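Local coordinates for 5-cytosine DNA methyltransferase (PDB 3QV2), which probably transfers a methyl group from S-adenosylmethionine to carbon 5 of cytosine in tRNA or DNA, as a DNMT2-type enzyme, at residues T275-E278 with I279-H283; I128-V131 with P132-E136. All blocks are in the same frame, centred on the assembly; numbering follows the deposited sequence.

Contact 1 (T275-E278 with I279-H283); sequences TPNE and IKKIH. With SO4 (sulfate ion), chain E.
Lys281 lays its aliphatic chain over the backbone carbonyl of Asn277, one turn earlier in the helix. Lys281 CG lies 3.5 Å from Asn277 O. A bend at chi3 (-71°) folds the chain back, and CE also stays beside that oxygen. This brings Lys281 NZ into a salt bridge with Asp201. Lys281 NZ also makes a longer hydrogen bond, 3.3 Å, to O2 of a sulfate that is probably a crystallisation additive.

Lys280 passes the same carbonyl with its CB, 3.4 Å from Asn277 O. Its chain bends at chi2 and chi3 and runs beside the Asn277 side chain. The two isoleucines cover other carbonyls. Ile279 CG1 is 3.5 Å from Thr275 O, and Ile282 CG1 comes within 3.1 Å of Glu278 O.

The N-terminal end of helix 276-282 is closed by a capping box. Thr275 is the N-cap, and Thr275 OG1 accepts from Glu278 N at 3.1 Å. In return Thr275 N donates to Glu278 OE1 at 2.8 Å; the N-H approaches 35° off the plane of the carboxylate. The box thus gives acceptors to two backbone N-H groups at the helix start. Regular helical bonds follow, beginning with Ile279 N to Thr275 O at 3.1 Å. Among outside partners, Lys280 NZ donates to Ser286 O, Glu278 OE1 forms a salt bridge with Arg272, Glu278 OE2 accepts from Asp201 N, and a carboxylate oxygen of Asp201 bonds Thr275 OG1.

The sequence and position fit motif IX of cytosine-C5 methyltransferases. Helix 276-282 packs against helix 298-306, with Pro276 touching Gln301, Tyr302 and Leu305 and Ile279 touching Tyr302; a loop carrying Asp201 and Val204 meets the capped end.

Contact 2 (I128-V131 with P132-E136); sequences IENV and PLFKE
The ENV sequence of Glu129, Asn130 and Val131 is motif VI of the cytosine-C5 methyltransferases. Glu129 and Asn130 end strand 125-130 of the Rossmann-like sheet, and Val131 lies just past it. Here the chain leaves the strand and turns back, so that Phe134 stacks on Asn130. The amide and the ring lie 28° apart, with Asn130 CG 3.8 Å from Phe134 CG and ND2 over one ring face. Phe134 CG points away from its own backbone N (chi1 -177°), which directs the ring back over the strand. Beyond the amide, Ile128 CG2 meets Phe134 CE2 obliquely at 4.3 Å.

Asn130 OD1 accepts from the next backbone N-H, Val131 N, at 2.9 Å. The donor comes at about a right angle to the C=O (92°), not head-on. Asn130 OD1 also lies 3.5 Å from Phe134 CB. Asn130 touches Cys86, the predicted active-site cysteine, and Tyr89. Tyr89 meets the Phe134 ring edge-to-face, so Asn130 and Phe134 share Tyr89 as a neighbour beside that site.

The turn is closed by a hydrogen bond from Phe134 N to Val131 O, also 2.9 Å long. A second follows from Lys135 N to Pro132 O. Lys135 itself reaches Asp156 in a salt bridge. The proline ring follows Val131 directly and brings Pro132 CD to 3.3 Å from Val131 CB.

In the fold
The two contacts share no helix or strand and lie on opposite sides of the chain's centre, with their own centres about 23 Å apart. Contact 1 is the more buried and belongs to a helix late in the chain. Contact 2 is partly buried and forms the exit from a central strand. Segment 275-283 combines a polar cap with apolar packing; one lysine ends in ionic partners and the other on a backbone carbonyl. Segment 128-136 joins an amide-ring stack to a hydrogen-bonded turn. Both lie near the cofactor pocket without touching the ligand: S-adenosylhomocysteine is about 10 Å from the Lys280 side chain and about 8 Å from that of Asn130.

Contact 1 (T275-E278 with I279-H283)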
# COMPACT_ATOMS: atom_id res chain seq x y z
N THR A 275 10.71 8.19 -11.34
CA THR A 275 10.87 9.15 -10.26
C THR A 275 9.88 8.85 -9.13
O THR A 275 8.89 8.16 -9.35
CB THR A 275 10.64 10.59 -10.74
OG1 THR A 275 9.24 10.79 -10.99
CG2 THR A 275 11.43 10.85 -12.01
N PRO A 276 10.16 9.37 -7.93
CA PRO A 276 9.22 9.19 -6.81
C PRO A 276 7.82 9.66 -7.18
O PRO A 276 6.83 9.00 -6.86
CB PRO A 276 9.81 10.10 -5.73
CG PRO A 276 11.26 10.17 -6.04
CD PRO A 276 11.36 10.12 -7.53
N ASN A 277 7.74 10.79 -7.87
CA ASN A 277 6.47 11.37 -8.27
C ASN A 277 5.70 10.47 -9.23
O ASN A 277 4.47 10.42 -9.21
CB ASN A 277 6.69 12.75 -8.90
CG ASN A 277 5.40 13.53 -9.07
OD1 ASN A 277 4.90 13.69 -10.18
ND2 ASN A 277 4.85 14.02 -7.96
N GLU A 278 6.44 9.74 -10.07
CA GLU A 278 5.83 8.82 -11.02
C GLU A 278 5.23 7.60 -10.33
O GLU A 278 4.13 7.16 -10.67
CB GLU A 278 6.84 8.39 -12.08
CG GLU A 278 7.22 9.51 -13.05
CD GLU A 278 8.28 9.09 -14.05
OE1 GLU A 278 9.14 8.26 -13.69
OE2 GLU A 278 8.26 9.60 -15.19
N ILE A 279 5.95 7.06 -9.35
CA ILE A 279 5.44 5.95 -8.56
C ILE A 279 4.20 6.39 -7.80
O ILE A 279 3.21 5.67 -7.72
CB ILE A 279 6.48 5.45 -7.54
CG1 ILE A 279 7.77 5.04 -8.26
CG2 ILE A 279 5.92 4.30 -6.72
CD1 ILE A 279 8.85 4.54 -7.32
N LYS A 280 4.26 7.60 -7.25
CA LYS A 280 3.15 8.19 -6.51
C LYS A 280 1.88 8.22 -7.36
O LYS A 280 0.79 7.92 -6.87
CB LYS A 280 3.52 9.60 -6.03
CG LYS A 280 2.48 10.25 -5.13
CD LYS A 280 1.45 11.03 -5.94
CE LYS A 280 2.11 12.12 -6.77
NZ LYS A 280 1.10 13.01 -7.39
N LYS A 281 2.03 8.57 -8.63
CA LYS A 281 0.90 8.60 -9.56
C LYS A 281 0.42 7.20 -9.91
O LYS A 281 -0.78 6.95 -10.03
CB LYS A 281 1.26 9.38 -10.83
CG LYS A 281 1.27 10.89 -10.64
CD LYS A 281 1.64 11.62 -11.92
CE LYS A 281 3.10 11.43 -12.26
NZ LYS A 281 3.49 12.21 -13.47
N ILE A 282 1.36 6.27 -10.06
CA ILE A 282 1.01 4.89 -10.38
C ILE A 282 0.24 4.23 -9.24
O ILE A 282 -0.64 3.40 -9.47
CB ILE A 282 2.27 4.05 -10.72
CG1 ILE A 282 2.94 4.59 -11.98
CG2 ILE A 282 1.89 2.59 -10.89
CD1 ILE A 282 4.17 3.80 -12.40
N HIS A 283 0.58 4.60 -8.01
CA HIS A 283 -0.10 4.06 -6.83
C HIS A 283 -1.44 4.74 -6.59
O HIS A 283 -2.19 4.35 -5.69
CB HIS A 283 0.79 4.15 -5.59
CG HIS A 283 1.91 3.15 -5.57
ND1 HIS A 283 2.62 2.85 -4.43
CD2 HIS A 283 2.43 2.38 -6.55
CE1 HIS A 283 3.53 1.94 -4.71
NE2 HIS A 283 3.44 1.64 -5.99
S SO4 E . 2.31 16.02 -12.79
O1 SO4 E . 3.70 15.67 -12.57
O2 SO4 E . 1.65 14.91 -13.49
O3 SO4 E . 1.67 16.29 -11.50
O4 SO4 E . 2.18 17.24 -13.59

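Contact 2 (I128-V131 with P132-E136)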
# COMPACT_ATOMS: atom_id res chain seq x y z
N ILE A 128 -8.03 -4.40 6.25
CA ILE A 128 -6.64 -4.79 6.41
C ILE A 128 -5.97 -5.00 5.06
O ILE A 128 -6.56 -5.58 4.15
CB ILE A 128 -6.50 -6.08 7.24
CG1 ILE A 128 -7.39 -6.01 8.49
CG2 ILE A 128 -5.05 -6.31 7.63
CD1 ILE A 128 -7.36 -7.26 9.34
N GLU A 129 -4.73 -4.53 4.94
CA GLU A 129 -3.97 -4.72 3.72
C GLU A 129 -2.60 -5.31 4.05
O GLU A 129 -1.95 -4.88 5.01
CB GLU A 129 -3.82 -3.40 2.96
CG GLU A 129 -3.19 -3.52 1.58
CD GLU A 129 -1.67 -3.59 1.62
OE1 GLU A 129 -1.09 -3.27 2.69
OE2 GLU A 129 -1.06 -3.94 0.60
N ASN A 130 -2.17 -6.29 3.27
CA ASN A 130 -0.88 -6.94 3.50
C ASN A 130 -0.43 -7.74 2.28
O ASN A 130 -1.04 -7.65 1.22
CB ASN A 130 -0.95 -7.85 4.73
CG ASN A 130 0.33 -7.83 5.55
OD1 ASN A 130 1.26 -8.59 5.28
ND2 ASN A 130 0.37 -6.96 6.55
N VAL A 131 0.64 -8.51 2.45
CA VAL A 131 1.13 -9.37 1.38
C VAL A 131 0.36 -10.69 1.36
O VAL A 131 -0.18 -11.11 2.39
CB VAL A 131 2.64 -9.65 1.53
CG1 VAL A 131 3.43 -8.37 1.32
CG2 VAL A 131 2.94 -10.24 2.90
N PRO A 132 0.31 -11.35 0.19
CA PRO A 132 -0.44 -12.59 0.00
C PRO A 132 -0.22 -13.62 1.11
O PRO A 132 -1.19 -14.20 1.61
CB PRO A 132 0.10 -13.12 -1.33
CG PRO A 132 0.44 -11.88 -2.08
CD PRO A 132 0.95 -10.90 -1.05
N LEU A 133 1.04 -13.84 1.50
CA LEU A 133 1.36 -14.86 2.49
C LEU A 133 0.74 -14.60 3.86
O LEU A 133 0.64 -15.50 4.69
CB LEU A 133 2.88 -15.03 2.62
CG LEU A 133 3.55 -15.81 1.49
CD1 LEU A 133 5.06 -15.84 1.67
CD2 LEU A 133 2.99 -17.22 1.42
N PHE A 134 0.34 -13.35 4.11
CA PHE A 134 -0.32 -13.00 5.36
C PHE A 134 -1.57 -13.85 5.55
O PHE A 134 -1.92 -14.23 6.66
CB PHE A 134 -0.67 -11.52 5.38
CG PHE A 134 -1.28 -11.05 6.67
CD1 PHE A 134 -0.54 -11.04 7.84
CD2 PHE A 134 -2.59 -10.61 6.72
CE1 PHE A 134 -1.09 -10.60 9.03
CE2 PHE A 134 -3.15 -10.17 7.90
CZ PHE A 134 -2.40 -10.17 9.06
N LYS A 135 -2.25 -14.13 4.44
CA LYS A 135 -3.46 -14.94 4.45
C LYS A 135 -3.24 -16.31 5.09
O LYS A 135 -4.15 -16.88 5.68
CB LYS A 135 -3.99 -15.10 3.02
CG LYS A 135 -5.18 -16.05 2.89
CD LYS A 135 -5.62 -16.18 1.44
CE LYS A 135 -6.74 -17.19 1.30
NZ LYS A 135 -7.92 -16.82 2.13
N GLU A 136 -2.02 -16.83 4.97
CA GLU A 136 -1.70 -18.15 5.49
C GLU A 136 -0.95 -18.11 6.81
O GLU A 136 -0.59 -19.16 7.36
CB GLU A 136 -0.89 -18.95 4.46
CG GLU A 136 -1.63 -20.14 3.86
CD GLU A 136 -2.73 -19.72 2.90
OE1 GLU A 136 -2.45 -18.89 2.01
OE2 GLU A 136 -3.87 -20.21 3.04